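Local structure of spindle assembly abnormal protein 6 (Caenorhabditis elegans, 3PYI) at residues A16-P21 with I135-D140; K51-E56 with D90-V95. The protein acts as the central scaffold of centrioles, its homodimers linking through this N-terminal domain into the inner ring of the cartwheel that gives ninefold symmetry. The protein carries 1 engineered substitution. All blocks are in the same frame, centred on the assembly; numbering follows the deposited sequence.

Contact 1: A16-P21 with I135-D140; sequences ASLLQP and INIILD
The flat groups joining A16-P21 to I135-D140 are their peptide units. S17, L19, N136 and I138 place side chains on one face of the paired strands, L18 and I137 on the other. Four backbone hydrogen bonds run between the strands: S17 N to I135 O, I137 N to S17 O, L19 N to I137 O and L139 N to L19 O; the second measures 2.8 Å with 168° at the hydrogen. P21 has no N-H, and its CD lies 3.3 Å from L139 O instead. This parallel pair joins strand 7-23 to strand 133-139, bringing together the two ends of the strand order in the XRCC4-like β-sandwich. On the buried face L18, with CG anti to the backbone N (chi1 173°), sends CD1 across to I137 CG2 at 3.8 Å and to L139 CG at 3.9 Å. A16, with only a methyl, packs CB against I135 CG2 at 3.9 Å and lies near I137 CD1; the β-branched isoleucines I135, I137 and I138 suit the extended strand. On the more open face S17, a small polar residue, holds a water 2.8 Å from its OG, and this water may also donate a longer, less certain bond to I135 O.

Contact 2: K51-E56 with D90-V95; sequences KELKFE and DAFPKV
K51 and D90 form a salt bridge between the start of strand 51-58 and the turn leading into helix 92-100, with K51 NZ 2.7 Å from D90 OD1. The ammonium group meets that oxygen on its anti side, 17° out of the carboxylate plane. K51 can span the gap because its chain is fully extended, CG anti to the backbone N (chi1 178°). D90 was modelled in two conformations, so the bridge belongs to the one described here. A second link runs through a water that accepts from K51 NZ and donates to D90 O, 2.7 Å from the latter. An alanine in place of K51 would probably leave the D90 carboxylate without this positive mate and its water without a donor, leaving that side chain freer to turn. K94 NZ stands 6.2 Å from K51 NZ, and D90 is likely to offset part of this positive charge.

Deeper in, the contact is wholly apolar. L53 forks: its CD2 lies at the edge of the F92 ring, 3.8 Å from CD2 of F92, and both its methyls press on P93. Proline suits the first turn of a helix, where a backbone N-H would find no carbonyl of an earlier turn, and its compact ring fits against the leucine. Further along the strand, F55 CZ comes within 3.8 Å of F92 CE2. F92 also packs on I156 of the second subunit. This arrangement, a helix laid over the β-sheet through aromatic and aliphatic side chains, belongs to the PISA region of the SAS-6 N-terminal head domain.

Contacts 1 and 2 lie on opposite sides of the domain centre, with their own centres about 22 Å apart and their nearest atoms about 8 Å apart, so they do not touch. Along the chain the order is 16-21, 51-56, 90-95, 135-140: the two segments of contact 2 fall between those of contact 1. Both use the same mixed sheet. Contact 1 pairs its strands 7-23 and 133-139, whereas contact 2 sets helix 92-100 against strand 51-58. Contact 1 is thus within the sheet, while contact 2 lies beside the second subunit, consistent with the globular head's part in linking dimers into the ring.

Contact 1: A16-P21 with I135-D140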
loop_
_atom_site.group_PDB
_atom_site.type_symbol
_atom_site.label_atom_id
_atom_site.label_comp_id
_atom_site.label_asym_id
_atom_site.label_seq_id
_atom_site.Cartn_x
_atom_site.Cartn_y
_atom_site.Cartn_z
ATOM N N ALA A 16 18.412 -7.317 2.132
ATOM C CA ALA A 16 17.024 -7.688 2.293
ATOM C C ALA A 16 16.807 -8.110 3.715
ATOM O O ALA A 16 17.760 -8.432 4.424
ATOM C CB ALA A 16 16.678 -8.832 1.370
ATOM N N SER A 17 15.551 -8.110 4.131
ATOM C CA SER A 17 15.188 -8.776 5.367
ATOM C C SER A 17 14.670 -10.134 4.966
ATOM O O SER A 17 13.831 -10.247 4.068
ATOM C CB SER A 17 14.119 -7.993 6.139
ATOM O OG SER A 17 14.697 -6.882 6.788
ATOM N N LEU A 18 15.203 -11.170 5.596
ATOM C CA LEU A 18 14.784 -12.527 5.307
ATOM C C LEU A 18 13.961 -13.024 6.477
ATOM O O LEU A 18 14.414 -12.983 7.618
ATOM C CB LEU A 18 16.000 -13.425 5.115
ATOM C CG LEU A 18 15.708 -14.917 4.976
ATOM C CD1 LEU A 18 14.987 -15.192 3.666
ATOM C CD2 LEU A 18 17.005 -15.715 5.054
ATOM N N LEU A 19 12.741 -13.471 6.206
ATOM C CA LEU A 19 11.905 -14.004 7.268
ATOM C C LEU A 19 11.654 -15.468 6.976
ATOM O O LEU A 19 11.417 -15.841 5.838
ATOM C CB LEU A 19 10.576 -13.253 7.366
ATOM C CG LEU A 19 10.600 -11.737 7.164
ATOM C CD1 LEU A 19 9.208 -11.146 7.395
ATOM C CD2 LEU A 19 11.622 -11.085 8.065
ATOM N N GLN A 20 11.729 -16.309 8.000
ATOM C CA GLN A 20 11.456 -17.727 7.812
ATOM C C GLN A 20 10.941 -18.345 9.096
ATOM O O GLN A 20 11.215 -17.848 10.181
ATOM C CB GLN A 20 12.703 -18.468 7.320
ATOM C CG GLN A 20 13.874 -18.410 8.279
ATOM C CD GLN A 20 15.135 -19.041 7.715
ATOM O OE1 GLN A 20 16.175 -18.390 7.615
ATOM N NE2 GLN A 20 15.048 -20.315 7.350
ATOM N N PRO A 21 10.167 -19.426 8.972
ATOM C CA PRO A 21 9.683 -20.107 10.173
ATOM C C PRO A 21 10.841 -20.671 11.002
ATOM O O PRO A 21 11.885 -21.056 10.463
ATOM C CB PRO A 21 8.825 -21.244 9.608
ATOM C CG PRO A 21 8.424 -20.766 8.225
ATOM C CD PRO A 21 9.617 -20.007 7.735
ATOM N N ILE A 135 13.412 -4.399 0.911
ATOM C CA ILE A 135 13.101 -5.690 0.332
ATOM C C ILE A 135 12.910 -6.722 1.427
ATOM O O ILE A 135 13.725 -6.857 2.337
ATOM C CB ILE A 135 14.225 -6.148 -0.597
ATOM C CG1 ILE A 135 14.396 -5.143 -1.738
ATOM C CG2 ILE A 135 13.942 -7.548 -1.145
ATOM C CD1 ILE A 135 15.622 -5.387 -2.566
ATOM N N ASN A 136 11.803 -7.431 1.328
ATOM C CA ASN A 136 11.538 -8.528 2.240
ATOM C C ASN A 136 11.450 -9.823 1.469
ATOM O O ASN A 136 10.850 -9.902 0.400
ATOM C CB ASN A 136 10.251 -8.319 3.041
ATOM C CG ASN A 136 10.471 -7.522 4.309
ATOM O OD1 ASN A 136 11.549 -6.980 4.543
ATOM N ND2 ASN A 136 9.434 -7.433 5.129
ATOM N N ILE A 137 12.092 -10.845 2.007
ATOM C CA ILE A 137 11.997 -12.169 1.422
ATOM C C ILE A 137 11.450 -13.115 2.462
ATOM O O ILE A 137 12.015 -13.266 3.538
ATOM C CB ILE A 137 13.333 -12.669 0.894
ATOM C CG1 ILE A 137 13.743 -11.830 -0.323
ATOM C CG2 ILE A 137 13.209 -14.134 0.479
ATOM C CD1 ILE A 137 15.142 -12.113 -0.810
ATOM N N ILE A 138 10.331 -13.748 2.153
ATOM C CA ILE A 138 9.706 -14.634 3.127
ATOM C C ILE A 138 9.748 -16.076 2.650
ATOM O O ILE A 138 9.172 -16.408 1.612
ATOM C CB ILE A 138 8.247 -14.225 3.385
ATOM C CG1 ILE A 138 8.165 -12.712 3.629
ATOM C CG2 ILE A 138 7.687 -15.017 4.561
ATOM C CD1 ILE A 138 6.753 -12.163 3.684
ATOM N N LEU A 139 10.437 -16.932 3.405
ATOM C CA LEU A 139 10.560 -18.336 3.028
ATOM C C LEU A 139 9.426 -19.204 3.539
ATOM O O LEU A 139 8.892 -18.995 4.635
ATOM C CB LEU A 139 11.862 -18.944 3.538
ATOM C CG LEU A 139 13.145 -18.535 2.833
ATOM C CD1 LEU A 139 14.349 -19.124 3.573
ATOM C CD2 LEU A 139 13.108 -18.991 1.390
ATOM N N ASP A 140 9.085 -20.188 2.714
ATOM C CA ASP A 140 8.286 -21.337 3.106
ATOM C C ASP A 140 9.053 -22.054 4.211
ATOM O O ASP A 140 10.280 -21.952 4.271
ATOM C CB ASP A 140 8.184 -22.285 1.905
ATOM C CG ASP A 140 6.822 -22.906 1.765
ATOM O OD1 ASP A 140 6.056 -22.882 2.751
ATOM O OD2 ASP A 140 6.513 -23.414 0.667
HETATM O O HOH W 1 14.129 -4.940 4.921
#

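Contact 2: K51-E56 with D90-V95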
loop_
_atom_site.group_PDB
_atom_site.type_symbol
_atom_site.label_atom_id
_atom_site.label_comp_id
_atom_site.label_asym_id
_atom_site.label_seq_id
_atom_site.Cartn_x
_atom_site.Cartn_y
_atom_site.Cartn_z
ATOM N N LYS A 51 7.407 -12.526 -24.889
ATOM C CA LYS A 51 8.343 -11.935 -23.956
ATOM C C LYS A 51 8.052 -12.383 -22.515
ATOM O O LYS A 51 6.900 -12.407 -22.076
ATOM C CB LYS A 51 8.277 -10.414 -24.044
ATOM C CG LYS A 51 9.193 -9.682 -23.068
ATOM C CD LYS A 51 8.927 -8.186 -23.147
ATOM C CE LYS A 51 9.901 -7.404 -22.305
ATOM N NZ LYS A 51 9.685 -5.939 -22.452
ATOM N N GLU A 52 9.111 -12.739 -21.793
ATOM C CA GLU A 52 9.007 -13.129 -20.388
ATOM C C GLU A 52 9.975 -12.328 -19.561
ATOM O O GLU A 52 11.090 -12.033 -19.988
ATOM C CB GLU A 52 9.351 -14.608 -20.192
ATOM C CG GLU A 52 8.217 -15.557 -20.494
ATOM C CD GLU A 52 8.649 -17.009 -20.430
ATOM O OE1 GLU A 52 9.874 -17.281 -20.480
ATOM O OE2 GLU A 52 7.762 -17.882 -20.341
ATOM N N LEU A 53 9.543 -12.004 -18.352
ATOM C CA LEU A 53 10.377 -11.322 -17.393
ATOM C C LEU A 53 10.758 -12.341 -16.313
ATOM O O LEU A 53 9.885 -12.943 -15.689
ATOM C CB LEU A 53 9.562 -10.188 -16.777
ATOM C CG LEU A 53 10.269 -8.975 -16.198
ATOM C CD1 LEU A 53 11.264 -8.435 -17.207
ATOM C CD2 LEU A 53 9.224 -7.920 -15.829
ATOM N N LYS A 54 12.050 -12.550 -16.097
ATOM C CA LYS A 54 12.486 -13.541 -15.110
ATOM C C LYS A 54 13.136 -12.887 -13.894
ATOM O O LYS A 54 14.060 -12.075 -14.026
ATOM C CB LYS A 54 13.444 -14.570 -15.729
ATOM C CG LYS A 54 13.759 -15.754 -14.803
ATOM C CD LYS A 54 14.609 -16.813 -15.494
ATOM C CE LYS A 54 14.623 -18.129 -14.719
ATOM N NZ LYS A 54 15.325 -19.216 -15.474
ATOM N N PHE A 55 12.640 -13.238 -12.712
ATOM C CA PHE A 55 13.260 -12.808 -11.453
ATOM C C PHE A 55 13.947 -13.998 -10.782
ATOM O O PHE A 55 13.330 -15.059 -10.626
ATOM C CB PHE A 55 12.210 -12.249 -10.495
ATOM C CG PHE A 55 11.604 -10.969 -10.948
ATOM C CD1 PHE A 55 10.650 -10.957 -11.960
ATOM C CD2 PHE A 55 11.964 -9.776 -10.350
ATOM C CE1 PHE A 55 10.087 -9.768 -12.381
ATOM C CE2 PHE A 55 11.402 -8.583 -10.762
ATOM C CZ PHE A 55 10.459 -8.577 -11.778
ATOM N N GLU A 56 15.215 -13.819 -10.397
ATOM C CA GLU A 56 15.999 -14.869 -9.742
ATOM C C GLU A 56 16.700 -14.309 -8.507
ATOM O O GLU A 56 17.359 -13.264 -8.575
ATOM C CB GLU A 56 17.072 -15.452 -10.687
ATOM C CG GLU A 56 16.575 -15.947 -12.033
ATOM C CD GLU A 56 17.719 -16.439 -12.924
ATOM O OE1 GLU A 56 18.233 -17.557 -12.677
ATOM O OE2 GLU A 56 18.108 -15.704 -13.866
ATOM N N ASP A 90 5.673 -3.710 -20.073
ATOM C CA ASP A 90 6.946 -3.320 -20.662
ATOM C C ASP A 90 7.688 -2.280 -19.827
ATOM O O ASP A 90 8.912 -2.284 -19.793
ATOM C CB ASP A 90 6.773 -2.841 -22.103
ATOM C CG ASP A 90 6.482 -3.979 -23.068
ATOM O OD1 ASP A 90 7.187 -5.008 -23.032
ATOM O OD2 ASP A 90 5.544 -3.840 -23.879
ATOM N N ALA A 91 6.959 -1.408 -19.140
ATOM C CA ALA A 91 7.600 -0.393 -18.305
ATOM C C ALA A 91 8.014 -0.918 -16.912
ATOM O O ALA A 91 8.945 -0.396 -16.299
ATOM C CB ALA A 91 6.689 0.843 -18.177
ATOM N N PHE A 92 7.309 -1.938 -16.428
ATOM C CA PHE A 92 7.469 -2.445 -15.059
ATOM C C PHE A 92 8.938 -2.605 -14.637
ATOM O O PHE A 92 9.373 -1.978 -13.683
ATOM C CB PHE A 92 6.662 -3.749 -14.891
ATOM C CG PHE A 92 6.783 -4.415 -13.521
ATOM C CD1 PHE A 92 6.307 -3.796 -12.359
ATOM C CD2 PHE A 92 7.300 -5.701 -13.419
ATOM C CE1 PHE A 92 6.388 -4.444 -11.135
ATOM C CE2 PHE A 92 7.391 -6.343 -12.195
ATOM C CZ PHE A 92 6.937 -5.716 -11.050
ATOM N N PRO A 93 9.716 -3.416 -15.373
ATOM C CA PRO A 93 11.106 -3.647 -14.970
ATOM C C PRO A 93 11.969 -2.389 -15.017
ATOM O O PRO A 93 12.817 -2.184 -14.163
ATOM C CB PRO A 93 11.603 -4.675 -15.998
ATOM C CG PRO A 93 10.729 -4.479 -17.183
ATOM C CD PRO A 93 9.379 -4.097 -16.634
ATOM N N LYS A 94 11.750 -1.549 -16.013
ATOM C CA LYS A 94 12.536 -0.335 -16.149
ATOM C C LYS A 94 12.309 0.627 -14.984
ATOM O O LYS A 94 13.245 1.245 -14.490
ATOM C CB LYS A 94 12.195 0.362 -17.470
ATOM C CG LYS A 94 12.132 -0.605 -18.656
ATOM C CD LYS A 94 11.954 0.113 -19.993
ATOM C CE LYS A 94 11.965 -0.878 -21.158
ATOM N NZ LYS A 94 11.915 -0.203 -22.490
ATOM N N VAL A 95 11.058 0.766 -14.563
ATOM C CA VAL A 95 10.720 1.682 -13.484
ATOM C C VAL A 95 11.279 1.181 -12.150
ATOM O O VAL A 95 11.886 1.942 -11.406
ATOM C CB VAL A 95 9.195 1.901 -13.372
ATOM C CG1 VAL A 95 8.892 2.915 -12.282
ATOM C CG2 VAL A 95 8.619 2.373 -14.717
HETATM O O HOH W 2 10.682 -4.020 -20.760
#